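Local atomic coordinates of BIFUNCTIONAL PROTEIN Proline utilization A (PutA) (PDB entry 5UX5), a protein that catalyses the two-step oxidation of proline to glutamate, pairing an FAD-dependent proline dehydrogenase with an NAD-dependent aldehyde dehydrogenase in one chain. Residues T701-P706 / E856-L861; A711-S716 / D742-A747; W862-E867 / V968-P973; T951-E956 / E1051-L1056. All coordinates share one frame; numbering follows the deposited sequence.

Interaction 1: T701-P706 / E856-L861; sequences TPSADP and EDEVEL
Glu-858 reaches out from the first turn of helix 856-865 and sets its carboxylate against the side chain of Thr-701, the two coming from opposite directions. The bond between them runs from Thr-701 OG1 to Glu-858 OE1, 2.9 Å, with the hydroxyl as donor. It meets OE1 on the syn side, 24° out of the carboxylate plane. Thr-701 holds OG1 between its backbone N and carbonyl carbon (chi1 80°), which turns the hydroxyl toward the helix. Glu-858 is extended beyond CG, which lets its carboxylate reach Thr-701 although their CA atoms, the nearest pair, are 8.7 Å apart. OE1 has a second hydrogen-bond partner in Ser-853 OG, so two hydroxyls hold this carboxylate oxygen. Ser-703 only brushes it, with CB 3.7 Å from Glu-858 OE1.

The loop that receives the glutamate is a type I turn from Thr-701 to Ala-704, closed by Ala-704 N to Thr-701 O at 2.9 Å. Just beyond it, Asp-705 caps the start of helix 706-718 and makes a salt bridge with Arg-1067. The contact thus joins the loop between strand 696-700 and helix 706-718 to the start of helix 856-865, while Leu-833 of helix 833-841 packs on Glu-858.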
loop_
_atom_site.group_PDB
_atom_site.type_symbol
_atom_site.label_atom_id
_atom_site.label_comp_id
_atom_site.label_asym_id
_atom_site.label_seq_id
_atom_site.Cartn_x
_atom_site.Cartn_y
_atom_site.Cartn_z
ATOM N N THR A 701 6.381 -0.619 -19.577
ATOM C CA THR A 701 7.082 -1.146 -20.736
ATOM C C THR A 701 6.587 -2.547 -21.041
ATOM O O THR A 701 6.063 -3.228 -20.159
ATOM C CB THR A 701 8.594 -1.177 -20.470
ATOM O OG1 THR A 701 8.924 -2.329 -19.680
ATOM C CG2 THR A 701 9.035 0.084 -19.751
ATOM N N PRO A 702 6.804 -3.051 -22.259
ATOM C CA PRO A 702 6.294 -4.394 -22.590
ATOM C C PRO A 702 6.775 -5.496 -21.662
ATOM O O PRO A 702 6.101 -6.531 -21.564
ATOM C CB PRO A 702 6.803 -4.621 -24.021
ATOM C CG PRO A 702 6.960 -3.281 -24.575
ATOM C CD PRO A 702 7.432 -2.414 -23.426
ATOM N N SER A 703 7.880 -5.294 -20.937
ATOM C CA SER A 703 8.414 -6.290 -20.010
ATOM C C SER A 703 7.718 -6.281 -18.648
ATOM O O SER A 703 8.227 -6.871 -17.698
ATOM C CB SER A 703 9.920 -6.081 -19.840
ATOM O OG SER A 703 10.606 -6.319 -21.058
ATOM N N ALA A 704 6.596 -5.591 -18.518
ATOM C CA ALA A 704 5.889 -5.489 -17.259
ATOM C C ALA A 704 4.854 -6.580 -17.145
ATOM O O ALA A 704 4.426 -7.169 -18.135
ATOM C CB ALA A 704 5.195 -4.144 -17.123
ATOM N N ASP A 705 4.491 -6.873 -15.915
ATOM C CA ASP A 705 3.312 -7.660 -15.641
ATOM C C ASP A 705 2.131 -6.730 -15.863
ATOM O O ASP A 705 1.894 -5.816 -15.061
ATOM C CB ASP A 705 3.320 -8.214 -14.213
ATOM C CG ASP A 705 2.134 -9.118 -13.932
ATOM O OD1 ASP A 705 1.004 -8.782 -14.353
ATOM O OD2 ASP A 705 2.321 -10.155 -13.258
ATOM N N PRO A 706 1.368 -6.933 -16.931
ATOM C CA PRO A 706 0.289 -5.986 -17.235
ATOM C C PRO A 706 -0.735 -5.881 -16.133
ATOM O O PRO A 706 -1.246 -4.783 -15.871
ATOM C CB PRO A 706 -0.302 -6.545 -18.534
ATOM C CG PRO A 706 0.091 -7.931 -18.551
ATOM C CD PRO A 706 1.440 -8.007 -17.925
ATOM N N GLU A 856 15.613 -6.000 -15.778
ATOM C CA GLU A 856 16.501 -5.346 -14.814
ATOM C C GLU A 856 17.238 -4.155 -15.430
ATOM O O GLU A 856 17.413 -3.127 -14.767
ATOM C CB GLU A 856 17.483 -6.367 -14.235
ATOM N N ASP A 857 17.640 -4.245 -16.705
ATOM C CA ASP A 857 18.375 -3.135 -17.316
ATOM C C ASP A 857 17.509 -1.897 -17.458
ATOM O O ASP A 857 18.003 -0.769 -17.318
ATOM C CB ASP A 857 18.951 -3.545 -18.670
ATOM C CG ASP A 857 19.978 -4.633 -18.539
ATOM O OD1 ASP A 857 20.852 -4.482 -17.654
ATOM O OD2 ASP A 857 19.913 -5.635 -19.288
ATOM N N GLU A 858 16.233 -2.089 -17.802
ATOM C CA GLU A 858 15.304 -0.970 -17.881
ATOM C C GLU A 858 15.168 -0.311 -16.527
ATOM O O GLU A 858 15.172 0.917 -16.408
ATOM C CB GLU A 858 13.945 -1.463 -18.365
ATOM C CG GLU A 858 13.946 -2.124 -19.715
ATOM C CD GLU A 858 12.543 -2.370 -20.222
ATOM O OE1 GLU A 858 11.714 -2.880 -19.432
ATOM O OE2 GLU A 858 12.259 -2.043 -21.398
ATOM N N VAL A 859 15.052 -1.124 -15.488
ATOM C CA VAL A 859 14.892 -0.592 -14.150
ATOM C C VAL A 859 16.141 0.171 -13.735
ATOM O O VAL A 859 16.059 1.224 -13.094
ATOM C CB VAL A 859 14.560 -1.746 -13.193
ATOM C CG1 VAL A 859 14.654 -1.299 -11.746
ATOM C CG2 VAL A 859 13.198 -2.292 -13.532
ATOM N N GLU A 860 17.321 -0.329 -14.110
ATOM C CA GLU A 860 18.533 0.340 -13.669
ATOM C C GLU A 860 18.681 1.679 -14.375
ATOM O O GLU A 860 18.918 2.709 -13.723
ATOM C CB GLU A 860 19.746 -0.573 -13.883
ATOM C CG GLU A 860 20.730 -0.643 -12.672
ATOM C CD GLU A 860 20.085 -1.066 -11.320
ATOM O OE1 GLU A 860 19.132 -1.895 -11.285
ATOM O OE2 GLU A 860 20.554 -0.554 -10.273
ATOM N N LEU A 861 18.426 1.704 -15.682
ATOM C CA LEU A 861 18.399 2.970 -16.401
ATOM C C LEU A 861 17.390 3.927 -15.773
ATOM O O LEU A 861 17.713 5.087 -15.475
ATOM C CB LEU A 861 18.093 2.710 -17.867
ATOM C CG LEU A 861 18.013 3.914 -18.785
ATOM C CD1 LEU A 861 19.326 4.658 -18.790
ATOM C CD2 LEU A 861 17.611 3.446 -20.174
#

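Interaction 2: A711-S716 / D742-A747; sequences ADVYKS and DQLIDA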
loop_
_atom_site.group_PDB
_atom_site.type_symbol
_atom_site.label_atom_id
_atom_site.label_comp_id
_atom_site.label_asym_id
_atom_site.label_seq_id
_atom_site.Cartn_x
_atom_site.Cartn_y
_atom_site.Cartn_z
ATOM N N ALA A 711 -3.352 -2.715 -11.794
ATOM C CA ALA A 711 -3.755 -2.501 -10.402
ATOM C C ALA A 711 -3.013 -1.326 -9.757
ATOM O O ALA A 711 -3.604 -0.548 -9.001
ATOM C CB ALA A 711 -3.524 -3.774 -9.591
ATOM N N ASP A 712 -1.720 -1.171 -10.036
ATOM C CA ASP A 712 -1.024 -0.050 -9.420
ATOM C C ASP A 712 -1.324 1.248 -10.137
ATOM O O ASP A 712 -1.410 2.290 -9.487
ATOM C CB ASP A 712 0.483 -0.289 -9.369
ATOM C CG ASP A 712 0.863 -1.334 -8.345
ATOM O OD1 ASP A 712 0.217 -1.416 -7.276
ATOM O OD2 ASP A 712 1.800 -2.097 -8.625
ATOM N N VAL A 713 -1.523 1.215 -11.455
ATOM C CA VAL A 713 -1.869 2.453 -12.140
ATOM C C VAL A 713 -3.235 2.956 -11.692
ATOM O O VAL A 713 -3.385 4.129 -11.326
ATOM C CB VAL A 713 -1.833 2.281 -13.654
ATOM C CG1 VAL A 713 -2.487 3.472 -14.223
ATOM C CG2 VAL A 713 -0.403 2.125 -14.152
ATOM N N TYR A 714 -4.243 2.079 -11.646
ATOM C CA TYR A 714 -5.577 2.603 -11.376
ATOM C C TYR A 714 -5.725 2.999 -9.915
ATOM O O TYR A 714 -6.326 4.033 -9.615
ATOM C CB TYR A 714 -6.689 1.621 -11.844
ATOM C CG TYR A 714 -7.198 0.574 -10.851
ATOM C CD1 TYR A 714 -8.080 0.914 -9.839
ATOM C CD2 TYR A 714 -6.827 -0.763 -10.972
ATOM C CE1 TYR A 714 -8.517 -0.023 -8.933
ATOM C CE2 TYR A 714 -7.275 -1.714 -10.082
ATOM C CZ TYR A 714 -8.128 -1.342 -9.059
ATOM O OH TYR A 714 -8.597 -2.287 -8.152
ATOM N N LYS A 715 -5.127 2.243 -9.003
ATOM C CA LYS A 715 -5.170 2.642 -7.601
ATOM C C LYS A 715 -4.406 3.935 -7.348
ATOM O O LYS A 715 -4.805 4.709 -6.481
ATOM C CB LYS A 715 -4.598 1.550 -6.712
ATOM C CG LYS A 715 -5.434 0.289 -6.701
ATOM C CD LYS A 715 -4.918 -0.811 -5.767
ATOM C CE LYS A 715 -5.644 -2.120 -6.058
ATOM N NZ LYS A 715 -4.666 -3.216 -6.283
ATOM N N SER A 716 -3.322 4.202 -8.098
ATOM C CA SER A 716 -2.556 5.437 -7.904
ATOM C C SER A 716 -3.232 6.641 -8.539
ATOM O O SER A 716 -3.035 7.775 -8.069
ATOM C CB SER A 716 -1.142 5.322 -8.478
ATOM O OG SER A 716 -0.335 4.407 -7.762
ATOM N N ASP A 742 -7.014 -2.689 -22.094
ATOM C CA ASP A 742 -8.319 -3.298 -21.858
ATOM C C ASP A 742 -8.569 -3.468 -20.363
ATOM O O ASP A 742 -9.629 -3.084 -19.852
ATOM C CB ASP A 742 -8.419 -4.658 -22.546
ATOM C CG ASP A 742 -8.680 -4.575 -24.031
ATOM O OD1 ASP A 742 -9.264 -3.573 -24.543
ATOM O OD2 ASP A 742 -8.313 -5.575 -24.688
ATOM N N GLN A 743 -7.596 -4.051 -19.645
ATOM C CA GLN A 743 -7.770 -4.311 -18.215
ATOM C C GLN A 743 -7.901 -3.024 -17.409
ATOM O O GLN A 743 -8.707 -2.956 -16.470
ATOM C CB GLN A 743 -6.603 -5.143 -17.675
ATOM C CG GLN A 743 -6.574 -6.570 -18.194
ATOM C CD GLN A 743 -7.382 -7.510 -17.324
ATOM O OE1 GLN A 743 -8.614 -7.463 -17.327
ATOM N NE2 GLN A 743 -6.695 -8.369 -16.573
ATOM N N LEU A 744 -7.088 -2.005 -17.728
ATOM C CA LEU A 744 -7.211 -0.715 -17.056
ATOM C C LEU A 744 -8.601 -0.137 -17.246
ATOM O O LEU A 744 -9.212 0.364 -16.295
ATOM C CB LEU A 744 -6.160 0.263 -17.578
ATOM C CG LEU A 744 -6.345 1.721 -17.137
ATOM C CD1 LEU A 744 -6.203 1.818 -15.629
ATOM C CD2 LEU A 744 -5.385 2.667 -17.848
ATOM N N ILE A 745 -9.125 -0.221 -18.466
ATOM C CA ILE A 745 -10.477 0.266 -18.726
ATOM C C ILE A 745 -11.490 -0.494 -17.877
ATOM O O ILE A 745 -12.327 0.110 -17.195
ATOM C CB ILE A 745 -10.797 0.173 -20.230
ATOM C CG1 ILE A 745 -9.977 1.212 -20.990
ATOM C CG2 ILE A 745 -12.278 0.343 -20.499
ATOM C CD1 ILE A 745 -10.108 1.126 -22.448
ATOM N N ASP A 746 -11.394 -1.831 -17.864
ATOM C CA ASP A 746 -12.323 -2.642 -17.080
ATOM C C ASP A 746 -12.249 -2.287 -15.596
ATOM O O ASP A 746 -13.274 -2.122 -14.920
ATOM C CB ASP A 746 -12.032 -4.122 -17.318
ATOM C CG ASP A 746 -13.099 -5.040 -16.720
ATOM O OD1 ASP A 746 -14.210 -4.549 -16.425
ATOM O OD2 ASP A 746 -12.843 -6.260 -16.567
ATOM N N ALA A 747 -11.037 -2.161 -15.068
ATOM C CA ALA A 747 -10.883 -1.827 -13.655
ATOM C C ALA A 747 -11.443 -0.440 -13.334
ATOM O O ALA A 747 -11.993 -0.219 -12.251
ATOM C CB ALA A 747 -9.411 -1.930 -13.272
#
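Apolar packing carries this helix-to-helix contact, and no hydrogen bond joins 711-716 to 742-747. Leu-744 supplies one half of it. Its CG lies anti to the backbone N (chi1 169°), a setting that brings CD1 over to the facing helix. There CD1 touches Tyr-714 at the root of its side chain, 3.8 Å from Tyr-714 CB, and more loosely meets Val-713, 4.3 Å from Val-713 CG1.

The other half is a CH-pi contact. The methyl of Ala-747 sits over one face of the Tyr-714 ring, with CB 4.0 Å from the ring centroid and 27° off the ring normal. It leans toward one side of the ring, where its closest atom is Tyr-714 CD2 at 3.7 Å from Ala-747 CB. The aliphatic part of Lys-715 also lies against a face of this ring, with CG offset toward the rim.

Among the polar groups, Asp-712 O accepts both Ser-716 N and Ser-716 OG, from opposite faces of its plane, the hydroxyl standing 2.9 Å from Asp-712 O. Gln-743 NE2 reaches back to Asp-707 OD1 in the first turn of helix 706-718 and ties the two helices together next to the apolar patch.

The axes of the two short segments approach to 9.8 Å and cross at -40°, running in broadly the same direction. Helices 706-718 and 740-750 thus pack side by side in the aldehyde dehydrogenase part of the chain. Val-713 also rests on Val-731 of strand 728-734, and Leu-825 of strand 824-830 touches both Val-713 and Leu-744.

Interaction 3: W862-E867 / V968-P973; sequences WKEKVE and VFRYRP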
loop_
_atom_site.group_PDB
_atom_site.type_symbol
_atom_site.label_atom_id
_atom_site.label_comp_id
_atom_site.label_asym_id
_atom_site.label_seq_id
_atom_site.Cartn_x
_atom_site.Cartn_y
_atom_site.Cartn_z
ATOM N N TRP A 862 16.172 3.439 -15.507
ATOM C CA TRP A 862 15.143 4.298 -14.923
ATOM C C TRP A 862 15.569 4.833 -13.545
ATOM O O TRP A 862 15.340 6.009 -13.244
ATOM C CB TRP A 862 13.789 3.562 -14.843
ATOM C CG TRP A 862 12.666 4.497 -14.422
ATOM C CD1 TRP A 862 11.969 5.348 -15.226
ATOM C CD2 TRP A 862 12.141 4.682 -13.105
ATOM N NE1 TRP A 862 11.037 6.046 -14.499
ATOM C CE2 TRP A 862 11.125 5.661 -13.193
ATOM C CE3 TRP A 862 12.428 4.113 -11.862
ATOM C CZ2 TRP A 862 10.401 6.089 -12.092
ATOM C CZ3 TRP A 862 11.708 4.540 -10.768
ATOM C CH2 TRP A 862 10.701 5.522 -10.891
ATOM N N LYS A 863 16.141 3.984 -12.672
ATOM C CA LYS A 863 16.576 4.477 -11.357
ATOM C C LYS A 863 17.578 5.611 -11.494
ATOM O O LYS A 863 17.573 6.554 -10.691
ATOM C CB LYS A 863 17.231 3.375 -10.512
ATOM C CG LYS A 863 16.306 2.316 -9.955
ATOM C CD LYS A 863 16.952 1.541 -8.778
ATOM C CE LYS A 863 18.501 1.463 -8.907
ATOM N NZ LYS A 863 19.254 1.175 -7.639
ATOM N N GLU A 864 18.414 5.564 -12.524
ATOM C CA GLU A 864 19.441 6.580 -12.641
ATOM C C GLU A 864 18.931 7.819 -13.353
ATOM O O GLU A 864 19.326 8.928 -12.993
ATOM C CB GLU A 864 20.662 5.992 -13.371
ATOM C CG GLU A 864 22.010 6.745 -13.171
ATOM C CD GLU A 864 22.521 6.746 -11.693
ATOM O OE1 GLU A 864 21.915 6.078 -10.807
ATOM O OE2 GLU A 864 23.558 7.398 -11.431
ATOM N N LYS A 865 17.998 7.683 -14.295
ATOM C CA LYS A 865 17.643 8.829 -15.118
ATOM C C LYS A 865 16.393 9.573 -14.645
ATOM O O LYS A 865 16.214 10.736 -15.026
ATOM C CB LYS A 865 17.482 8.397 -16.583
ATOM N N VAL A 866 15.549 8.978 -13.789
ATOM C CA VAL A 866 14.283 9.631 -13.470
ATOM C C VAL A 866 14.519 10.702 -12.429
ATOM O O VAL A 866 15.301 10.509 -11.491
ATOM C CB VAL A 866 13.219 8.634 -12.989
ATOM C CG1 VAL A 866 13.602 8.017 -11.643
ATOM C CG2 VAL A 866 11.866 9.352 -12.916
ATOM N N GLU A 867 13.803 11.814 -12.576
ATOM C CA GLU A 867 14.032 13.040 -11.823
ATOM C C GLU A 867 12.823 13.331 -10.961
ATOM O O GLU A 867 12.099 14.300 -11.214
ATOM C CB GLU A 867 14.338 14.189 -12.760
ATOM C CG GLU A 867 15.656 14.007 -13.462
ATOM C CD GLU A 867 15.939 15.083 -14.492
ATOM O OE1 GLU A 867 17.111 15.131 -14.966
ATOM O OE2 GLU A 867 15.017 15.900 -14.782
ATOM N N VAL A 968 14.987 2.464 -0.079
ATOM C CA VAL A 968 16.309 3.101 -0.064
ATOM C C VAL A 968 16.196 4.614 0.120
ATOM O O VAL A 968 15.355 5.273 -0.500
ATOM C CB VAL A 968 17.069 2.759 -1.362
ATOM C CG1 VAL A 968 18.280 3.598 -1.529
ATOM C CG2 VAL A 968 17.468 1.292 -1.340
ATOM N N PHE A 969 17.071 5.167 0.963
ATOM C CA PHE A 969 17.170 6.605 1.197
ATOM C C PHE A 969 18.563 7.039 0.767
ATOM O O PHE A 969 19.561 6.580 1.331
ATOM C CB PHE A 969 16.939 6.950 2.667
ATOM C CG PHE A 969 17.015 8.412 2.957
ATOM C CD1 PHE A 969 15.944 9.238 2.671
ATOM C CD2 PHE A 969 18.173 8.976 3.496
ATOM C CE1 PHE A 969 16.025 10.601 2.916
ATOM C CE2 PHE A 969 18.260 10.340 3.739
ATOM C CZ PHE A 969 17.192 11.156 3.440
ATOM N N ARG A 970 18.636 7.902 -0.238
ATOM C CA ARG A 970 19.914 8.258 -0.805
ATOM C C ARG A 970 19.919 9.728 -1.170
ATOM O O ARG A 970 18.871 10.379 -1.281
ATOM C CB ARG A 970 20.273 7.396 -2.037
ATOM C CG ARG A 970 19.369 7.552 -3.230
ATOM C CD ARG A 970 19.770 6.604 -4.362
ATOM N NE ARG A 970 19.073 6.911 -5.609
ATOM C CZ ARG A 970 19.417 6.430 -6.801
ATOM N NH1 ARG A 970 20.474 5.636 -6.918
ATOM N NH2 ARG A 970 18.715 6.750 -7.881
ATOM N N TYR A 971 21.132 10.235 -1.387
ATOM C CA TYR A 971 21.326 11.610 -1.796
ATOM C C TYR A 971 21.761 11.644 -3.252
ATOM O O TYR A 971 22.625 10.867 -3.658
ATOM C CB TYR A 971 22.354 12.279 -0.890
ATOM C CG TYR A 971 21.951 12.313 0.571
ATOM C CD1 TYR A 971 22.184 11.227 1.403
ATOM C CD2 TYR A 971 21.281 13.425 1.111
ATOM C CE1 TYR A 971 21.821 11.258 2.753
ATOM C CE2 TYR A 971 20.899 13.459 2.455
ATOM C CZ TYR A 971 21.178 12.369 3.261
ATOM O OH TYR A 971 20.833 12.388 4.580
ATOM N N ARG A 972 21.146 12.518 -4.042
ATOM C CA ARG A 972 21.523 12.743 -5.448
ATOM C C ARG A 972 22.177 14.113 -5.608
ATOM O O ARG A 972 21.814 15.065 -4.906
ATOM C CB ARG A 972 20.325 12.691 -6.409
ATOM C CG ARG A 972 19.505 11.449 -6.334
ATOM C CD ARG A 972 20.364 10.271 -6.674
ATOM N NE ARG A 972 20.545 10.104 -8.101
ATOM C CZ ARG A 972 21.356 9.195 -8.625
ATOM N NH1 ARG A 972 22.036 8.409 -7.803
ATOM N NH2 ARG A 972 21.463 9.058 -9.947
ATOM N N PRO A 973 23.093 14.272 -6.561
ATOM C CA PRO A 973 23.801 15.552 -6.682
ATOM C C PRO A 973 22.878 16.634 -7.208
ATOM O O PRO A 973 22.094 16.394 -8.131
ATOM C CB PRO A 973 24.920 15.244 -7.679
ATOM C CG PRO A 973 24.352 14.190 -8.523
ATOM C CD PRO A 973 23.508 13.328 -7.608
#
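This is a polar contact between the C-terminal end of helix 856-865 and strand 965-980, made by two arginines that reach from the strand to the helix. Arg-972 forms the salt bridge: its NH2 lies 3.1 Å from Glu-864 OE2, which sits at the guanidinium edge, near its plane. The carboxylate is turned 84° from the guanidinium, so the ion pair is not a flat, two-pronged one. Glu-864 gets there by a bend at chi2 (63°), although the side chain sets out away from the strand.

Arg-970 is extended from CG to NE and brings NH2 to Lys-863 O, 3.0 Å away, in a weak bond with an angle of 122° at the hydrogen. Its firmer partners are Gln-1059, at NE, and Glu-956, at NH1. The two guanidiniums overlap face to face, Arg-972 NH1 lying 3.3 Å above the Arg-970 plane. Glu-864 and Glu-956 probably offset the like charges.

Arg-970 and Arg-972 both point toward the helix because they are two apart in an extended strand. A stacked arginine pair thus meets a carbonyl and an acid in the last turn of helix 856-865, joining the aldehyde dehydrogenase fold to the C-terminal region of this PutA.

Interaction 4: T951-E956 / E1051-L1056; sequences TEFGVE and ELLHFL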
loop_
_atom_site.group_PDB
_atom_site.type_symbol
_atom_site.label_atom_id
_atom_site.label_comp_id
_atom_site.label_asym_id
_atom_site.label_seq_id
_atom_site.Cartn_x
_atom_site.Cartn_y
_atom_site.Cartn_z
ATOM N N THR A 951 29.747 8.661 6.269
ATOM C CA THR A 951 28.739 8.297 7.257
ATOM C C THR A 951 27.350 8.213 6.644
ATOM O O THR A 951 26.615 7.247 6.884
ATOM C CB THR A 951 28.732 9.326 8.381
ATOM O OG1 THR A 951 29.908 9.152 9.189
ATOM C CG2 THR A 951 27.482 9.130 9.246
ATOM N N GLU A 952 26.999 9.206 5.826
ATOM C CA GLU A 952 25.640 9.441 5.372
ATOM C C GLU A 952 25.550 9.575 3.845
ATOM O O GLU A 952 24.970 8.711 3.168
ATOM C CB GLU A 952 25.105 10.704 6.067
ATOM C CG GLU A 952 23.629 11.038 5.779
ATOM C CD GLU A 952 22.692 10.192 6.604
ATOM O OE1 GLU A 952 23.183 9.235 7.248
ATOM O OE2 GLU A 952 21.470 10.454 6.601
ATOM N N PHE A 953 26.172 10.624 3.283
ATOM C CA PHE A 953 25.777 11.089 1.952
ATOM C C PHE A 953 26.150 10.119 0.836
ATOM O O PHE A 953 25.480 10.093 -0.195
ATOM C CB PHE A 953 26.373 12.473 1.697
ATOM C CG PHE A 953 25.928 13.507 2.693
ATOM C CD1 PHE A 953 24.575 13.666 2.972
ATOM C CD2 PHE A 953 26.849 14.310 3.350
ATOM C CE1 PHE A 953 24.151 14.598 3.888
ATOM C CE2 PHE A 953 26.445 15.252 4.262
ATOM C CZ PHE A 953 25.096 15.401 4.539
ATOM N N GLY A 954 27.219 9.361 0.988
ATOM C CA GLY A 954 27.654 8.411 0.001
ATOM C C GLY A 954 27.028 7.052 0.126
ATOM O O GLY A 954 27.431 6.131 -0.588
ATOM N N VAL A 955 26.090 6.872 1.043
ATOM C CA VAL A 955 25.483 5.570 1.299
ATOM C C VAL A 955 24.035 5.556 0.820
ATOM O O VAL A 955 23.283 6.517 1.029
ATOM C CB VAL A 955 25.537 5.193 2.789
ATOM C CG1 VAL A 955 25.045 3.784 2.954
ATOM C CG2 VAL A 955 26.957 5.359 3.342
ATOM N N GLU A 956 23.644 4.444 0.198
ATOM C CA GLU A 956 22.242 4.118 -0.013
ATOM C C GLU A 956 21.771 3.336 1.209
ATOM O O GLU A 956 22.287 2.257 1.491
ATOM C CB GLU A 956 22.048 3.299 -1.283
ATOM C CG GLU A 956 22.645 3.931 -2.505
ATOM C CD GLU A 956 21.896 3.596 -3.774
ATOM O OE1 GLU A 956 22.089 4.320 -4.786
ATOM O OE2 GLU A 956 21.080 2.642 -3.755
ATOM N N GLU A 1051 26.599 21.498 5.763
ATOM C CA GLU A 1051 26.741 22.315 4.558
ATOM C C GLU A 1051 26.485 21.511 3.298
ATOM O O GLU A 1051 25.934 22.043 2.333
ATOM C CB GLU A 1051 28.131 22.935 4.496
ATOM C CG GLU A 1051 28.350 23.961 3.388
ATOM C CD GLU A 1051 27.419 25.177 3.485
ATOM O OE1 GLU A 1051 26.794 25.512 2.453
ATOM O OE2 GLU A 1051 27.355 25.831 4.560
ATOM N N LEU A 1052 26.870 20.230 3.275
ATOM C CA LEU A 1052 26.704 19.445 2.051
ATOM C C LEU A 1052 25.232 19.215 1.687
ATOM O O LEU A 1052 24.942 18.845 0.538
ATOM C CB LEU A 1052 27.460 18.105 2.151
ATOM C CG LEU A 1052 29.005 18.195 2.086
ATOM C CD1 LEU A 1052 29.713 16.897 2.403
ATOM C CD2 LEU A 1052 29.487 18.671 0.741
ATOM N N LEU A 1053 24.287 19.452 2.606
ATOM C CA LEU A 1053 22.881 19.275 2.237
ATOM C C LEU A 1053 22.500 20.254 1.133
ATOM O O LEU A 1053 21.667 19.941 0.277
ATOM C CB LEU A 1053 21.962 19.412 3.462
ATOM C CG LEU A 1053 22.041 18.287 4.520
ATOM C CD1 LEU A 1053 21.255 18.558 5.780
ATOM C CD2 LEU A 1053 21.626 16.959 3.994
ATOM N N HIS A 1054 23.149 21.418 1.103
ATOM C CA HIS A 1054 22.914 22.414 0.069
ATOM C C HIS A 1054 23.351 21.941 -1.307
ATOM O O HIS A 1054 22.947 22.545 -2.312
ATOM C CB HIS A 1054 23.644 23.710 0.426
ATOM C CG HIS A 1054 23.255 24.264 1.755
ATOM N ND1 HIS A 1054 24.173 24.749 2.661
ATOM C CD2 HIS A 1054 22.039 24.427 2.330
ATOM C CE1 HIS A 1054 23.544 25.170 3.743
ATOM N NE2 HIS A 1054 22.246 24.989 3.567
ATOM N N PHE A 1055 24.128 20.859 -1.380
ATOM C CA PHE A 1055 24.633 20.359 -2.648
ATOM C C PHE A 1055 23.964 19.071 -3.095
ATOM O O PHE A 1055 24.393 18.479 -4.094
ATOM C CB PHE A 1055 26.147 20.174 -2.547
ATOM C CG PHE A 1055 26.889 21.468 -2.384
ATOM C CD1 PHE A 1055 26.899 22.128 -1.160
ATOM C CD2 PHE A 1055 27.565 22.033 -3.446
ATOM C CE1 PHE A 1055 27.568 23.334 -1.006
ATOM C CE2 PHE A 1055 28.253 23.233 -3.287
ATOM C CZ PHE A 1055 28.249 23.882 -2.071
ATOM N N LEU A 1056 22.912 18.632 -2.393
ATOM C CA LEU A 1056 22.311 17.309 -2.571
ATOM C C LEU A 1056 20.784 17.375 -2.565
ATOM O O LEU A 1056 20.158 18.169 -1.853
ATOM C CB LEU A 1056 22.777 16.339 -1.471
ATOM C CG LEU A 1056 24.285 16.080 -1.384
ATOM C CD1 LEU A 1056 24.607 15.453 -0.048
ATOM C CD2 LEU A 1056 24.769 15.196 -2.523
#
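Helix 936-953 ends here in a wider, pi-type turn at 951-953 and faces the 3-10 segment 1052-1055, with Phe-953 and Leu-1052 the nearest pair at 8.4 Å between CA atoms. A single aromatic side chain makes the whole contact: Phe-953 pushes its ring among three leucines. With CG beside the backbone N and anti to the carbonyl carbon (chi1 -60°), the ring is carried toward the other segment.

Leu-1056 takes a face. Its CD1 lies over the ring in a CH-pi contact, 3.9 Å from the Phe-953 centroid and 29° off the normal, leaning toward the CG and CD1 side. Leu-1053 comes in at about a right angle and puts CD2 3.5 Å from Phe-953 CE1, near the far end of the ring. On the other ortho-meta side, Leu-1052 offers the start of its side chain, with CB 3.7 Å from Phe-953 CE2. CD1 of Leu-1052 follows a little farther off, beside the same two ring carbons.

Behind the leucines, His-1054 ND1 donates to Glu-1051 OE1 across 2.7 Å. Glu-1051 OE1 lies near the imidazole plane, yet it is met from well above the plane of its own carboxylate. The other oxygen, Glu-1051 OE2, is in a salt bridge with Arg-1017.

Tyr-971 of strand 965-980 meets the Phe-953 ring edge-to-face and also touches Leu-1053 and Leu-1056. The contact therefore packs the end of helix 936-953 against the entry to strand 1056-1064, with Ala-993 of helix 984-997 against Leu-1052.

Overall arrangement
Interactions 1 and 3 share helix 856-865, one using its first turn and the other its last, with centres about 17 Å apart. Interaction 2 lies beyond the 701-706 loop, on the helix that this loop leads into; its centre is about 18 Å from that of interaction 1. Interactions 3 and 4 are in direct touch, their centres about 13 Å apart: Arg-970 NH1 makes a salt bridge with Glu-956 OE1 at 3.0 Å, and Tyr-971 OH probably bonds Glu-952 OE2. Interactions 2 and 4 are farthest apart, about 38 Å between centres. All four are structural packing, in the aldehyde dehydrogenase part and the C-terminal region.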